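Local coordinates for protein peptidase S15/CocE/NonD (Thaumarchaeota archaeon SCGC AB-539-E09, PDB 4PF1) that probably removes residues from the N-terminal end of peptides as a serine aminopeptidase of the alpha/beta-hydrolase fold, at residues Gly153-Gly159 / Ala177-Pro183; Met274-Leu278 / Lys304-Leu309. All coordinates share one frame; numbering follows the deposited sequence.

Interaction 1: residues Gly153-Gly159 / Ala177-Pro183; sequences GRVAAIG and ALKAVVP
Two neighbouring parallel strands at the heart of the alpha/beta-hydrolase sheet meet here, Arg154-Gly159 and Leu178-Pro183, the first and last elements of a beta-alpha-beta unit whose crossover carries helix 162-169. Backbone bonds alternate between them. Val155 is bonded through both its N and its O: the N reaches Ala177 O at 2.8 Å, while the O receives Lys179 N at 2.8 Å. Further on, Ala157 N binds Ala180 O at 3.2 Å and Ala157 O accepts Val182 N at 2.9 Å; the bond from Gly159 N to Val182 O is weak. On the face of Ala157, its methyl CB lies 3.9 Å from Val181 CG1 and also meets CD1 of Leu178. With CG anti to its backbone N (chi1 -176°), Leu178 turns that CD1 back over the peptide N of Ala157. On the other face Ile158 and Val182 run side by side, CG2 of the isoleucine 3.7 Å from CB of the valine. Near the start of the strands the aliphatic parts of Arg154 and Lys179 cross at about a right angle, Arg154 CB 3.8 Å from Lys179 CG; the guanidinium is then held by Asp366 and the ammonium by Pro176 O. Strand 60-67 pairs with the other edge of 154-159, strand 287-292 flanks 178-183, helix 133-147 packs on Val155 and Ala177, and helix 347-365 covers Ala156 from the other side of the sheet.

Interaction 2: residues Met274-Leu278 / Lys304-Leu309; sequences MDKML and KLYKVL
A salt-bridge network of Asp275, Lys276 and Lys304 closes one side of a helix-helix contact, in which 274-278 and 304-309 run nearly parallel, their short axes inclined by 22° and 9.2 Å apart at closest approach. Lys304 NZ donates to Asp275 OD2 at 2.8 Å, coming from above the carboxylate plane and 38° out of it. The lysine chain, bent at chi2 (85°) and again at chi4, curls around that oxygen, bringing CG as well as CE to 3.4 Å from Asp275 OD2. A water donates to Asp275 OD1 at 2.7 Å and weakly accepts from Lys304 NZ, bridging the pair a second time. Beside the charges, Val308 sets CG2 against Asp275 CB at 3.7 Å. Away from the charges, Leu278 CD1 meets Leu305 CD2 at 3.7 Å, and Leu309 CD2 rests on CB of Leu278; Leu305 and Leu309 also touch strand 287-292. Lys304 NZ is also hydrogen-bonded to Tyr300 OH. With an alanine here in place of Lys304, the buried Asp275 would probably lose its close cationic mate and depend on the water and the long salt bridge to Lys276. The two ammonium groups, NZ of Lys276 and NZ of Lys304, stand only 3.5 Å apart; the carboxylate they share is likely to ease their repulsion, though it can balance only one of the two charges, at the partly exposed margin of an otherwise apolar interface.

Interaction 1 pairs two inner strands of the central sheet and interaction 2 joins two helices packed beside it; their centres are 19 Å apart and their nearest atoms about 5 Å, without touching. Strand 287-292 links them, since Val181, Val182 and Pro183 of interaction 1 lean on it, as do Leu305 and Leu309 of interaction 2. Helix 162-169, the crossover of the first contact, also packs against Met274 of the second, and Thr171 touches both Val181 and Leu278. Gly159 lies near Ser161, which with His328 and Asp295 has the geometry of a catalytic triad, consistent with a serine peptidase; strand 154-160 would thus lead towards the probable nucleophile.

Interaction 1: residues Gly153-Gly159 / Ala177-Pro183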
ATOM      1  N   GLY A 153      17.257 -45.804   0.179  1.00 19.79           N
ATOM      2  CA  GLY A 153      17.013 -46.455  -1.103  1.00 19.49           C
ATOM      3  C   GLY A 153      15.603 -46.284  -1.635  1.00 22.36           C
ATOM      4  O   GLY A 153      15.223 -46.959  -2.594  1.00 21.92           O
ATOM      5  N   ARG A 154      14.809 -45.387  -1.012  1.00 18.26           N
ATOM      6  CA  ARG A 154      13.423 -45.116  -1.415  1.00 17.84           C
ATOM      7  C   ARG A 154      13.308 -43.701  -1.988  1.00 21.14           C
ATOM      8  O   ARG A 154      13.911 -42.770  -1.452  1.00 19.77           O
ATOM      9  CB  ARG A 154      12.458 -45.310  -0.235  1.00 16.69           C
ATOM     10  CG  ARG A 154      12.454 -46.727   0.330  1.00 22.00           C
ATOM     11  CD  ARG A 154      11.326 -46.905   1.317  1.00 27.89           C
ATOM     12  NE  ARG A 154      11.435 -48.159   2.057  1.00 34.87           N
ATOM     13  CZ  ARG A 154      10.555 -48.565   2.965  1.00 47.50           C
ATOM     14  NH1 ARG A 154       9.489 -47.824   3.245  1.00 32.94           N
ATOM     15  NH2 ARG A 154      10.730 -49.718   3.598  1.00 35.78           N
ATOM     16  N   VAL A 155      12.574 -43.553  -3.110  1.00 18.20           N
ATOM     17  CA  VAL A 155      12.439 -42.274  -3.818  1.00 17.54           C
ATOM     18  C   VAL A 155      10.962 -41.953  -4.086  1.00 21.36           C
ATOM     19  O   VAL A 155      10.164 -42.853  -4.355  1.00 21.07           O
ATOM     20  CB  VAL A 155      13.260 -42.287  -5.156  1.00 21.82           C
ATOM     21  CG1 VAL A 155      13.093 -40.980  -5.940  1.00 21.09           C
ATOM     22  CG2 VAL A 155      14.739 -42.570  -4.906  1.00 21.91           C
ATOM     23  N   ALA A 156      10.616 -40.656  -4.028  1.00 16.99           N
ATOM     24  CA  ALA A 156       9.305 -40.138  -4.399  1.00 16.21           C
ATOM     25  C   ALA A 156       9.486 -38.973  -5.354  1.00 18.94           C
ATOM     26  O   ALA A 156      10.455 -38.226  -5.224  1.00 17.87           O
ATOM     27  CB  ALA A 156       8.532 -39.699  -3.170  1.00 16.87           C
ATOM     28  N   ALA A 157       8.587 -38.837  -6.335  1.00 15.30           N
ATOM     29  CA  ALA A 157       8.651 -37.740  -7.293  1.00 14.83           C
ATOM     30  C   ALA A 157       7.491 -36.780  -7.073  1.00 18.77           C
ATOM     31  O   ALA A 157       6.340 -37.212  -6.992  1.00 18.59           O
ATOM     32  CB  ALA A 157       8.636 -38.276  -8.717  1.00 15.93           C
ATOM     33  N   ILE A 158       7.799 -35.483  -6.892  1.00 14.64           N
ATOM     34  CA  ILE A 158       6.787 -34.445  -6.677  1.00 14.19           C
ATOM     35  C   ILE A 158       7.090 -33.244  -7.590  1.00 17.77           C
ATOM     36  O   ILE A 158       8.226 -33.091  -8.057  1.00 17.61           O
ATOM     37  CB  ILE A 158       6.657 -34.029  -5.166  1.00 17.12           C
ATOM     38  CG1 ILE A 158       7.775 -33.049  -4.724  1.00 17.07           C
ATOM     39  CG2 ILE A 158       6.558 -35.258  -4.234  1.00 18.23           C
ATOM     40  CD1 ILE A 158       7.532 -32.343  -3.361  1.00 20.94           C
ATOM     41  N   GLY A 159       6.076 -32.422  -7.846  1.00 13.10           N
ATOM     42  CA  GLY A 159       6.214 -31.251  -8.702  1.00 12.55           C
ATOM     43  C   GLY A 159       4.916 -30.793  -9.326  1.00 15.64           C
ATOM     44  O   GLY A 159       3.965 -31.569  -9.435  1.00 14.28           O
ATOM     45  N   ALA A 177      12.761 -48.476  -6.858  1.00 19.82           N
ATOM     46  CA  ALA A 177      12.995 -47.572  -5.727  1.00 19.47           C
ATOM     47  C   ALA A 177      11.920 -46.461  -5.628  1.00 22.51           C
ATOM     48  O   ALA A 177      11.778 -45.858  -4.565  1.00 22.14           O
ATOM     49  CB  ALA A 177      14.379 -46.956  -5.821  1.00 20.19           C
ATOM     50  N   LEU A 178      11.165 -46.192  -6.728  1.00 18.74           N
ATOM     51  CA  LEU A 178      10.089 -45.192  -6.710  1.00 17.41           C
ATOM     52  C   LEU A 178       8.895 -45.755  -5.925  1.00 20.54           C
ATOM     53  O   LEU A 178       8.302 -46.764  -6.332  1.00 20.48           O
ATOM     54  CB  LEU A 178       9.678 -44.760  -8.134  1.00 17.09           C
ATOM     55  CG  LEU A 178       8.613 -43.649  -8.205  1.00 20.46           C
ATOM     56  CD1 LEU A 178       9.218 -42.278  -7.918  1.00 19.39           C
ATOM     57  CD2 LEU A 178       7.918 -43.649  -9.543  1.00 23.32           C
ATOM     58  N   LYS A 179       8.572 -45.117  -4.780  1.00 15.97           N
ATOM     59  CA  LYS A 179       7.554 -45.595  -3.846  1.00 15.59           C
ATOM     60  C   LYS A 179       6.248 -44.797  -3.877  1.00 20.12           C
ATOM     61  O   LYS A 179       5.233 -45.317  -3.421  1.00 19.64           O
ATOM     62  CB  LYS A 179       8.112 -45.615  -2.405  1.00 17.65           C
ATOM     63  CG  LYS A 179       9.396 -46.448  -2.222  1.00 23.71           C
ATOM     64  CD  LYS A 179       9.206 -47.945  -2.556  1.00 27.96           C
ATOM     65  CE  LYS A 179      10.527 -48.676  -2.616  1.00 32.78           C
ATOM     66  NZ  LYS A 179      10.358 -50.095  -3.021  1.00 38.24           N
ATOM     67  N   ALA A 180       6.268 -43.536  -4.372  1.00 17.05           N
ATOM     68  CA  ALA A 180       5.072 -42.674  -4.435  1.00 16.72           C
ATOM     69  C   ALA A 180       5.294 -41.465  -5.339  1.00 20.07           C
ATOM     70  O   ALA A 180       6.437 -41.077  -5.573  1.00 19.77           O
ATOM     71  CB  ALA A 180       4.691 -42.199  -3.033  1.00 17.35           C
ATOM     72  N   VAL A 181       4.195 -40.848  -5.823  1.00 16.62           N
ATOM     73  CA  VAL A 181       4.249 -39.628  -6.642  1.00 15.99           C
ATOM     74  C   VAL A 181       3.183 -38.618  -6.178  1.00 19.62           C
ATOM     75  O   VAL A 181       2.087 -39.014  -5.772  1.00 19.48           O
ATOM     76  CB  VAL A 181       4.146 -39.876  -8.179  1.00 19.74           C
ATOM     77  CG1 VAL A 181       5.437 -40.462  -8.745  1.00 19.64           C
ATOM     78  CG2 VAL A 181       2.940 -40.738  -8.536  1.00 19.90           C
ATOM     79  N   VAL A 182       3.515 -37.313  -6.238  1.00 15.52           N
ATOM     80  CA  VAL A 182       2.587 -36.234  -5.895  1.00 14.86           C
ATOM     81  C   VAL A 182       2.567 -35.207  -7.066  1.00 18.38           C
ATOM     82  O   VAL A 182       3.239 -34.168  -6.996  1.00 18.09           O
ATOM     83  CB  VAL A 182       2.886 -35.561  -4.516  1.00 18.51           C
ATOM     84  CG1 VAL A 182       1.808 -34.538  -4.158  1.00 18.05           C
ATOM     85  CG2 VAL A 182       3.018 -36.598  -3.401  1.00 18.73           C
ATOM     86  N   PRO A 183       1.827 -35.491  -8.167  1.00 14.28           N
ATOM     87  CA  PRO A 183       1.786 -34.521  -9.271  1.00 13.37           C
ATOM     88  C   PRO A 183       0.797 -33.370  -8.998  1.00 15.55           C
ATOM     89  O   PRO A 183      -0.401 -33.601  -8.813  1.00 14.84           O
ATOM     90  CB  PRO A 183       1.374 -35.372 -10.477  1.00 15.31           C
ATOM     91  CG  PRO A 183       0.633 -36.535  -9.904  1.00 20.09           C
ATOM     92  CD  PRO A 183       0.987 -36.676  -8.448  1.00 15.91           C
TER

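Interaction 2: residues Met274-Leu278 / Lys304-Leu309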
ATOM      1  N   MET A 274      -1.959 -37.170 -21.579  1.00 18.84           N
ATOM      2  CA  MET A 274      -1.444 -37.914 -20.429  1.00 18.55           C
ATOM      3  C   MET A 274      -2.490 -38.803 -19.763  1.00 22.15           C
ATOM      4  O   MET A 274      -2.137 -39.870 -19.269  1.00 21.27           O
ATOM      5  CB  MET A 274      -0.826 -36.960 -19.401  1.00 20.47           C
ATOM      6  CG  MET A 274       0.420 -36.264 -19.914  1.00 24.07           C
ATOM      7  SD  MET A 274       1.688 -37.445 -20.439  1.00 29.01           S
ATOM      8  CE  MET A 274       2.492 -37.748 -18.856  1.00 25.63           C
ATOM      9  N   ASP A 275      -3.769 -38.376 -19.755  1.00 18.80           N
ATOM     10  CA  ASP A 275      -4.864 -39.172 -19.190  1.00 18.87           C
ATOM     11  C   ASP A 275      -5.100 -40.430 -20.040  1.00 24.58           C
ATOM     12  O   ASP A 275      -5.258 -41.519 -19.493  1.00 24.71           O
ATOM     13  CB  ASP A 275      -6.157 -38.333 -19.082  1.00 19.72           C
ATOM     14  CG  ASP A 275      -6.687 -37.814 -20.406  1.00 23.11           C
ATOM     15  OD1 ASP A 275      -5.937 -37.098 -21.109  1.00 23.35           O
ATOM     16  OD2 ASP A 275      -7.848 -38.121 -20.738  1.00 25.23           O
ATOM     17  N   LYS A 276      -5.072 -40.280 -21.377  1.00 22.11           N
ATOM     18  CA  LYS A 276      -5.280 -41.380 -22.317  1.00 22.83           C
ATOM     19  C   LYS A 276      -4.062 -42.319 -22.327  1.00 28.20           C
ATOM     20  O   LYS A 276      -4.237 -43.540 -22.354  1.00 28.20           O
ATOM     21  CB  LYS A 276      -5.580 -40.837 -23.724  1.00 24.85           C
ATOM     22  CG  LYS A 276      -6.939 -40.142 -23.820  1.00 35.68           C
ATOM     23  CD  LYS A 276      -7.098 -39.354 -25.115  1.00 46.24           C
ATOM     24  CE  LYS A 276      -8.438 -38.658 -25.213  1.00 58.88           C
ATOM     25  NZ  LYS A 276      -8.528 -37.476 -24.309  1.00 67.71           N
ATOM     26  N   MET A 277      -2.838 -41.747 -22.236  1.00 25.40           N
ATOM     27  CA  MET A 277      -1.577 -42.497 -22.200  1.00 26.13           C
ATOM     28  C   MET A 277      -1.468 -43.343 -20.905  1.00 29.40           C
ATOM     29  O   MET A 277      -1.246 -44.551 -20.994  1.00 29.87           O
ATOM     30  CB  MET A 277      -0.375 -41.534 -22.336  1.00 28.59           C
ATOM     31  CG  MET A 277       0.957 -42.234 -22.580  1.00 33.26           C
ATOM     32  SD  MET A 277       1.796 -42.726 -21.046  1.00 38.14           S
ATOM     33  CE  MET A 277       2.543 -41.174 -20.571  1.00 34.23           C
ATOM     34  N   LEU A 278      -1.629 -42.711 -19.714  1.00 24.56           N
ATOM     35  CA  LEU A 278      -1.540 -43.405 -18.414  1.00 24.18           C
ATOM     36  C   LEU A 278      -2.614 -44.497 -18.250  1.00 27.33           C
ATOM     37  O   LEU A 278      -2.386 -45.471 -17.524  1.00 26.27           O
ATOM     38  CB  LEU A 278      -1.629 -42.409 -17.243  1.00 23.62           C
ATOM     39  CG  LEU A 278      -0.349 -41.632 -16.922  1.00 27.95           C
ATOM     40  CD1 LEU A 278      -0.668 -40.322 -16.248  1.00 27.52           C
ATOM     41  CD2 LEU A 278       0.578 -42.440 -16.043  1.00 30.44           C
ATOM     42  N   LYS A 304      -9.305 -34.744 -14.760  1.00 15.61           N
ATOM     43  CA  LYS A 304      -9.346 -35.730 -15.852  1.00 16.08           C
ATOM     44  C   LYS A 304      -8.444 -36.932 -15.512  1.00 20.75           C
ATOM     45  O   LYS A 304      -8.790 -38.065 -15.845  1.00 20.45           O
ATOM     46  CB  LYS A 304      -8.940 -35.093 -17.200  1.00 18.22           C
ATOM     47  CG  LYS A 304      -9.173 -35.994 -18.422  1.00 24.21           C
ATOM     48  CD  LYS A 304     -10.602 -35.897 -18.964  1.00 32.23           C
ATOM     49  CE  LYS A 304     -10.909 -36.964 -19.992  1.00 47.41           C
ATOM     50  NZ  LYS A 304     -10.218 -36.726 -21.287  1.00 58.97           N
ATOM     51  N   LEU A 305      -7.311 -36.682 -14.803  1.00 18.29           N
ATOM     52  CA  LEU A 305      -6.395 -37.737 -14.352  1.00 18.77           C
ATOM     53  C   LEU A 305      -7.095 -38.674 -13.385  1.00 23.79           C
ATOM     54  O   LEU A 305      -7.048 -39.884 -13.582  1.00 24.33           O
ATOM     55  CB  LEU A 305      -5.137 -37.153 -13.684  1.00 18.55           C
ATOM     56  CG  LEU A 305      -3.974 -36.789 -14.589  1.00 23.38           C
ATOM     57  CD1 LEU A 305      -2.845 -36.174 -13.779  1.00 23.16           C
ATOM     58  CD2 LEU A 305      -3.464 -38.006 -15.366  1.00 25.76           C
ATOM     59  N   TYR A 306      -7.774 -38.117 -12.350  1.00 20.70           N
ATOM     60  CA  TYR A 306      -8.520 -38.928 -11.386  1.00 21.02           C
ATOM     61  C   TYR A 306      -9.620 -39.731 -12.094  1.00 25.02           C
ATOM     62  O   TYR A 306      -9.771 -40.914 -11.815  1.00 24.54           O
ATOM     63  CB  TYR A 306      -9.119 -38.061 -10.252  1.00 21.90           C
ATOM     64  CG  TYR A 306     -10.129 -38.806  -9.395  1.00 24.30           C
ATOM     65  CD1 TYR A 306      -9.715 -39.723  -8.432  1.00 26.26           C
ATOM     66  CD2 TYR A 306     -11.496 -38.645  -9.597  1.00 25.50           C
ATOM     67  CE1 TYR A 306     -10.637 -40.427  -7.660  1.00 26.43           C
ATOM     68  CE2 TYR A 306     -12.428 -39.363  -8.848  1.00 26.82           C
ATOM     69  CZ  TYR A 306     -11.994 -40.257  -7.885  1.00 34.45           C
ATOM     70  OH  TYR A 306     -12.914 -40.957  -7.142  1.00 36.39           O
ATOM     71  N   LYS A 307     -10.371 -39.086 -13.017  1.00 21.98           N
ATOM     72  CA  LYS A 307     -11.480 -39.707 -13.754  1.00 22.40           C
ATOM     73  C   LYS A 307     -11.047 -40.974 -14.511  1.00 27.92           C
ATOM     74  O   LYS A 307     -11.789 -41.958 -14.516  1.00 28.40           O
ATOM     75  CB  LYS A 307     -12.117 -38.698 -14.728  1.00 24.42           C
ATOM     76  CG  LYS A 307     -13.410 -39.202 -15.388  1.00 34.50           C
ATOM     77  CD  LYS A 307     -14.120 -38.131 -16.231  1.00 39.82           C
ATOM     78  CE  LYS A 307     -13.513 -37.921 -17.605  1.00 43.27           C
ATOM     79  NZ  LYS A 307     -13.603 -39.134 -18.467  1.00 46.95           N
ATOM     80  N   VAL A 308      -9.856 -40.957 -15.134  1.00 25.09           N
ATOM     81  CA  VAL A 308      -9.375 -42.093 -15.927  1.00 26.07           C
ATOM     82  C   VAL A 308      -8.610 -43.131 -15.064  1.00 30.98           C
ATOM     83  O   VAL A 308      -8.608 -44.313 -15.411  1.00 31.63           O
ATOM     84  CB  VAL A 308      -8.528 -41.648 -17.159  1.00 30.02           C
ATOM     85  CG1 VAL A 308      -9.296 -40.656 -18.031  1.00 29.51           C
ATOM     86  CG2 VAL A 308      -7.176 -41.067 -16.741  1.00 29.52           C
ATOM     87  N   LEU A 309      -7.965 -42.696 -13.962  1.00 27.33           N
ATOM     88  CA  LEU A 309      -7.150 -43.595 -13.136  1.00 27.49           C
ATOM     89  C   LEU A 309      -7.917 -44.199 -11.944  1.00 31.82           C
ATOM     90  O   LEU A 309      -7.489 -45.232 -11.425  1.00 31.74           O
ATOM     91  CB  LEU A 309      -5.865 -42.893 -12.649  1.00 27.05           C
ATOM     92  CG  LEU A 309      -4.876 -42.437 -13.748  1.00 31.46           C
ATOM     93  CD1 LEU A 309      -3.773 -41.582 -13.166  1.00 30.94           C
ATOM     94  CD2 LEU A 309      -4.283 -43.627 -14.506  1.00 34.60           C
TER
HETATM   95  O   HOH W   1      -7.553 -35.488 -22.566  1.00 10.93           O